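PDB 5AY6: flagellar hook protein FlgE from Caulobacter crescentus CB15, which probably assembles into the flagellar hook, the universal joint of the bacterial flagellum, and is represented here by a 32 kDa internal fragment. Local coordinates for residues G218-T223 and G288-Y293; W196-R201 and G232-T237. All coordinates share one frame; numbering follows the deposited sequence.

Contact 1 of 2, residues G218-T223 and G288-Y293; sequences GIIEFT and GGLTQY
The ring of Phe222 carries one face against Gln292, whose CB sits 3.5 Å from the ring centroid and 18° off its normal, a CH-pi contact. At the edge, in plane, lies Leu290 O, 3.4 Å from Phe222 CE2. The Gln292 amide plane is 8° from the ring plane, but the amide lies beside Phe222 CB; Gln292 CB, not the amide, covers the face. Tyr293 makes no contact with segment 218-223; Thr291 CB lies over one face of its ring.

Phe222 reaches the partner segment because its CG is anti to the carbonyl carbon (chi1 -65°). Phe222 CZ meets Leu290 CD2 at 3.8 Å, the side chains crossing at about a right angle. Ile220 adds a looser touch, its CD1 4.4 Å from Leu290 CD2. Trp196 meets the Phe222 ring nearly at right angles, and Leu13 and Leu228 pack on it.

The CB of Thr291 points away from segment 218-223, and its OG1 is hydrogen-bonded to Asn12 OD1. No hydrogen bond joins the segments, so where strand 214-222 of the antiparallel sheet meets the end of strand 277-291 of the mixed sheet, the join rests on the shape fit of Phe222 with Gln292 CB and the Leu290 side chain.

Contact 2 of 2, residues W196-R201 and G232-T237; sequences WYAELR and GSLFGT
Glu199 OE2 is gripped by two hydrogen bonds, to Tyr145 OH and to Met152 N, while OE1 of the same carboxylate is hydrogen-bonded to Ser153 OG and to Gln214 NE2. Four bonds thus fix this buried group, which would probably favour its ionised form. Its CB points away from segment 232-237, so the opposite side of strand 195-202, the central strand of the five-stranded antiparallel sheet, faces the loop that follows strand 228-230.

Ser233 to Gly236 form a type I beta turn, closed by Gly236 N to Ser233 O at 3.0 Å. Leu234, the second residue of the turn, has CG anti to the backbone N (chi1 -177°). Leu234 CD2 meets Ala198 CB at 4.1 Å. Leu234 CD1 lies 4.0 Å from Leu200 CG and as near the Leu200 backbone N. Leu200 CD1 also touches Phe235 CE1 at 3.6 Å, obliquely to the ring, while Leu234 CG sits over one face of that ring.

An alanine at Leu234 would remove CG and both methyls, and would probably loosen the turn from Ala198 and Leu200, and from Ile220 and Leu185 beside them, leaving the Leu200-Phe235 touch as the main apolar link between the segments. Leu234 O is hydrogen-bonded to Ser216 OG. With no hydrogen bond between the segments, apolar packing holds the turn on this face, whereas polar bonding serves the strand's other side.

Overall arrangement
Both contacts are buried, and neither is a surface contact; contact 2 lies nearer the middle of the chain, its centre about 10 Å from the chain centre against about 15 Å for contact 1. They share one antiparallel sheet, in which strands 195-202 and 214-222 are neighbours: Gly218 O stands 2.8 Å from Ala198 N, a probable hydrogen bond, and Ile220 CD1 packs on Ala198 CB at 3.7 Å. Ile220 also touches Leu234, so the two apolar clusters merge. Their places differ: contact 1 joins this sheet to the mixed sheet through an aromatic ring, whereas contact 2 lays a turn on the sheet with mainly aliphatic side chains, Leu234 foremost, and Phe235 in part. Both fall within the FlaE D2 family region.

Contact 1 of 2, residues G218-T223 and G288-Y293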
loop_
_atom_site.group_PDB
_atom_site.type_symbol
_atom_site.label_atom_id
_atom_site.label_comp_id
_atom_site.label_asym_id
_atom_site.label_seq_id
_atom_site.Cartn_x
_atom_site.Cartn_y
_atom_site.Cartn_z
ATOM N N GLY A 218 -0.564 2.934 6.334
ATOM C CA GLY A 218 0.857 2.846 6.587
ATOM C C GLY A 218 1.474 1.564 6.072
ATOM O O GLY A 218 0.780 0.575 5.836
ATOM N N ILE A 219 2.787 1.597 5.892
ATOM C CA ILE A 219 3.550 0.418 5.524
ATOM C C ILE A 219 4.176 -0.179 6.776
ATOM O O ILE A 219 4.874 0.508 7.522
ATOM C CB ILE A 219 4.636 0.749 4.492
ATOM C CG1 ILE A 219 4.001 1.375 3.248
ATOM C CG2 ILE A 219 5.415 -0.501 4.129
ATOM C CD1 ILE A 219 4.992 1.780 2.176
ATOM N N ILE A 220 3.896 -1.454 7.020
ATOM C CA ILE A 220 4.428 -2.141 8.186
ATOM C C ILE A 220 5.586 -3.038 7.762
ATOM O O ILE A 220 5.503 -3.722 6.739
ATOM C CB ILE A 220 3.333 -2.971 8.893
ATOM C CG1 ILE A 220 2.268 -2.046 9.487
ATOM C CG2 ILE A 220 3.927 -3.841 9.985
ATOM C CD1 ILE A 220 1.150 -2.785 10.196
ATOM N N GLU A 221 6.670 -3.017 8.536
ATOM C CA GLU A 221 7.834 -3.842 8.235
ATOM C C GLU A 221 8.102 -4.847 9.349
ATOM O O GLU A 221 7.887 -4.564 10.530
ATOM C CB GLU A 221 9.073 -2.971 8.017
ATOM C CG GLU A 221 8.966 -1.994 6.854
ATOM C CD GLU A 221 9.362 -2.605 5.519
ATOM O OE1 GLU A 221 9.144 -3.819 5.322
ATOM O OE2 GLU A 221 9.889 -1.864 4.663
ATOM N N PHE A 222 8.570 -6.028 8.966
ATOM C CA PHE A 222 8.992 -7.025 9.942
ATOM C C PHE A 222 10.465 -7.355 9.751
ATOM O O PHE A 222 11.037 -7.092 8.696
ATOM C CB PHE A 222 8.146 -8.293 9.827
ATOM C CG PHE A 222 6.700 -8.091 10.179
ATOM C CD1 PHE A 222 5.778 -7.728 9.207
ATOM C CD2 PHE A 222 6.260 -8.270 11.479
ATOM C CE1 PHE A 222 4.448 -7.547 9.527
ATOM C CE2 PHE A 222 4.932 -8.088 11.808
ATOM C CZ PHE A 222 4.022 -7.724 10.829
ATOM N N THR A 223 11.084 -7.918 10.782
ATOM C CA THR A 223 12.454 -8.394 10.652
ATOM C C THR A 223 12.454 -9.718 9.897
ATOM O O THR A 223 11.401 -10.324 9.692
ATOM C CB THR A 223 13.130 -8.583 12.021
ATOM O OG1 THR A 223 12.497 -9.658 12.725
ATOM C CG2 THR A 223 13.032 -7.308 12.843
ATOM N N GLY A 288 2.516 -11.387 23.407
ATOM C CA GLY A 288 1.820 -11.459 22.134
ATOM C C GLY A 288 2.451 -10.616 21.046
ATOM O O GLY A 288 3.627 -10.781 20.725
ATOM N N GLY A 289 1.665 -9.714 20.469
ATOM C CA GLY A 289 2.168 -8.820 19.444
ATOM C C GLY A 289 1.807 -9.270 18.041
ATOM O O GLY A 289 1.259 -10.353 17.842
ATOM N N LEU A 290 2.111 -8.421 17.067
ATOM C CA LEU A 290 1.903 -8.745 15.665
ATOM C C LEU A 290 3.176 -9.349 15.091
ATOM O O LEU A 290 4.212 -8.681 15.048
ATOM C CB LEU A 290 1.495 -7.495 14.885
ATOM C CG LEU A 290 1.168 -7.693 13.407
ATOM C CD1 LEU A 290 -0.081 -8.551 13.239
ATOM C CD2 LEU A 290 1.008 -6.347 12.717
ATOM N N THR A 291 3.104 -10.611 14.669
ATOM C CA THR A 291 4.283 -11.329 14.183
ATOM C C THR A 291 4.132 -11.772 12.739
ATOM O O THR A 291 3.031 -11.751 12.175
ATOM C CB THR A 291 4.581 -12.571 15.041
ATOM O OG1 THR A 291 3.497 -13.498 14.916
ATOM C CG2 THR A 291 4.753 -12.190 16.503
ATOM N N GLN A 292 5.250 -12.176 12.149
ATOM C CA GLN A 292 5.281 -12.512 10.741
ATOM C C GLN A 292 6.097 -13.798 10.518
ATOM O O GLN A 292 7.087 -13.816 9.782
ATOM C CB GLN A 292 5.844 -11.328 9.942
ATOM C CG GLN A 292 5.643 -11.425 8.421
ATOM C CD GLN A 292 6.972 -11.461 7.671
ATOM O OE1 GLN A 292 8.043 -11.620 8.273
ATOM N NE2 GLN A 292 6.908 -11.333 6.359
ATOM N N TYR A 293 5.685 -14.874 11.181
ATOM C CA TYR A 293 6.332 -16.185 11.019
ATOM C C TYR A 293 5.714 -16.938 9.852
ATOM O O TYR A 293 4.607 -16.615 9.430
ATOM C CB TYR A 293 6.184 -17.025 12.285
ATOM C CG TYR A 293 6.576 -16.309 13.546
ATOM C CD1 TYR A 293 7.783 -15.632 13.634
ATOM C CD2 TYR A 293 5.737 -16.306 14.649
ATOM C CE1 TYR A 293 8.146 -14.978 14.789
ATOM C CE2 TYR A 293 6.092 -15.657 15.812
ATOM C CZ TYR A 293 7.296 -14.992 15.874
ATOM O OH TYR A 293 7.650 -14.338 17.029
#

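Contact 2 of 2, residues W196-R201 and G232-T237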
loop_
_atom_site.group_PDB
_atom_site.type_symbol
_atom_site.label_atom_id
_atom_site.label_comp_id
_atom_site.label_asym_id
_atom_site.label_seq_id
_atom_site.Cartn_x
_atom_site.Cartn_y
_atom_site.Cartn_z
ATOM N N TRP A 196 4.281 -5.154 4.471
ATOM C CA TRP A 196 2.833 -5.224 4.303
ATOM C C TRP A 196 2.241 -3.814 4.190
ATOM O O TRP A 196 2.764 -2.874 4.786
ATOM C CB TRP A 196 2.190 -5.977 5.474
ATOM C CG TRP A 196 2.589 -7.431 5.573
ATOM C CD1 TRP A 196 3.830 -7.927 5.871
ATOM C CD2 TRP A 196 1.739 -8.570 5.383
ATOM N NE1 TRP A 196 3.803 -9.300 5.868
ATOM C CE2 TRP A 196 2.532 -9.720 5.576
ATOM C CE3 TRP A 196 0.386 -8.727 5.073
ATOM C CZ2 TRP A 196 2.014 -11.011 5.465
ATOM C CZ3 TRP A 196 -0.127 -10.011 4.962
ATOM C CH2 TRP A 196 0.688 -11.136 5.155
ATOM N N TYR A 197 1.167 -3.671 3.417
ATOM C CA TYR A 197 0.423 -2.411 3.355
ATOM C C TYR A 197 -0.760 -2.505 4.309
ATOM O O TYR A 197 -1.521 -3.474 4.265
ATOM C CB TYR A 197 -0.061 -2.112 1.930
ATOM C CG TYR A 197 1.044 -1.899 0.920
ATOM C CD1 TYR A 197 2.329 -1.561 1.327
ATOM C CD2 TYR A 197 0.801 -2.030 -0.442
ATOM C CE1 TYR A 197 3.340 -1.361 0.407
ATOM C CE2 TYR A 197 1.809 -1.836 -1.369
ATOM C CZ TYR A 197 3.075 -1.498 -0.939
ATOM O OH TYR A 197 4.081 -1.293 -1.856
ATOM N N ALA A 198 -0.910 -1.511 5.179
ATOM C CA ALA A 198 -1.919 -1.583 6.230
ATOM C C ALA A 198 -2.851 -0.382 6.248
ATOM O O ALA A 198 -2.464 0.728 5.884
ATOM C CB ALA A 198 -1.243 -1.730 7.584
ATOM N N GLU A 199 -4.091 -0.621 6.660
ATOM C CA GLU A 199 -5.036 0.454 6.925
ATOM C C GLU A 199 -5.747 0.201 8.242
ATOM O O GLU A 199 -6.074 -0.939 8.577
ATOM C CB GLU A 199 -6.069 0.585 5.796
ATOM C CG GLU A 199 -5.465 0.856 4.431
ATOM C CD GLU A 199 -6.478 0.780 3.300
ATOM O OE1 GLU A 199 -7.655 1.160 3.500
ATOM O OE2 GLU A 199 -6.086 0.339 2.203
ATOM N N LEU A 200 -5.964 1.269 8.995
ATOM C CA LEU A 200 -6.887 1.232 10.113
ATOM C C LEU A 200 -8.181 1.878 9.639
ATOM O O LEU A 200 -8.147 2.883 8.936
ATOM C CB LEU A 200 -6.312 1.956 11.329
ATOM C CG LEU A 200 -5.264 1.162 12.115
ATOM C CD1 LEU A 200 -4.552 2.069 13.106
ATOM C CD2 LEU A 200 -5.916 -0.009 12.828
ATOM N N ARG A 201 -9.317 1.294 9.998
ATOM C CA ARG A 201 -10.590 1.791 9.502
ATOM C C ARG A 201 -11.728 1.500 10.465
ATOM O O ARG A 201 -11.770 0.445 11.097
ATOM C CB ARG A 201 -10.904 1.178 8.128
ATOM C CG ARG A 201 -11.011 -0.348 8.138
ATOM C CD ARG A 201 -11.152 -0.933 6.732
ATOM N NE ARG A 201 -11.415 -2.372 6.769
ATOM C CZ ARG A 201 -12.617 -2.900 6.981
ATOM N NH1 ARG A 201 -13.660 -2.106 7.181
ATOM N NH2 ARG A 201 -12.780 -4.219 7.000
ATOM N N GLY A 232 5.598 2.371 10.102
ATOM C CA GLY A 232 5.541 3.507 9.196
ATOM C C GLY A 232 4.723 4.648 9.771
ATOM O O GLY A 232 4.879 5.005 10.937
ATOM N N SER A 233 3.825 5.202 8.964
ATOM C CA SER A 233 2.983 6.304 9.414
ATOM C C SER A 233 1.588 5.842 9.816
ATOM O O SER A 233 0.666 6.651 9.894
ATOM C CB SER A 233 2.869 7.357 8.320
ATOM O OG SER A 233 2.182 6.822 7.205
ATOM N N LEU A 234 1.433 4.546 10.069
ATOM C CA LEU A 234 0.127 3.994 10.409
ATOM C C LEU A 234 -0.443 4.662 11.658
ATOM O O LEU A 234 -1.642 4.931 11.735
ATOM C CB LEU A 234 0.214 2.479 10.611
ATOM C CG LEU A 234 -1.106 1.760 10.910
ATOM C CD1 LEU A 234 -2.123 1.969 9.789
ATOM C CD2 LEU A 234 -0.860 0.279 11.149
ATOM N N PHE A 235 0.422 4.921 12.637
ATOM C CA PHE A 235 0.015 5.630 13.846
ATOM C C PHE A 235 0.659 7.011 13.897
ATOM O O PHE A 235 0.881 7.561 14.975
ATOM C CB PHE A 235 0.387 4.840 15.107
ATOM C CG PHE A 235 -0.148 3.431 15.130
ATOM C CD1 PHE A 235 -1.456 3.176 15.514
ATOM C CD2 PHE A 235 0.664 2.365 14.787
ATOM C CE1 PHE A 235 -1.944 1.886 15.542
ATOM C CE2 PHE A 235 0.181 1.071 14.817
ATOM C CZ PHE A 235 -1.121 0.830 15.192
ATOM N N GLY A 236 0.962 7.565 12.727
ATOM C CA GLY A 236 1.645 8.845 12.656
ATOM C C GLY A 236 3.004 8.778 13.328
ATOM O O GLY A 236 3.825 7.925 12.994
ATOM N N THR A 237 3.243 9.679 14.277
ATOM C CA THR A 237 4.488 9.675 15.036
ATOM C C THR A 237 4.226 9.448 16.517
ATOM O O THR A 237 5.088 9.720 17.351
ATOM C CB THR A 237 5.257 10.999 14.877
ATOM O OG1 THR A 237 4.418 12.080 15.292
ATOM C CG2 THR A 237 5.675 11.212 13.423
#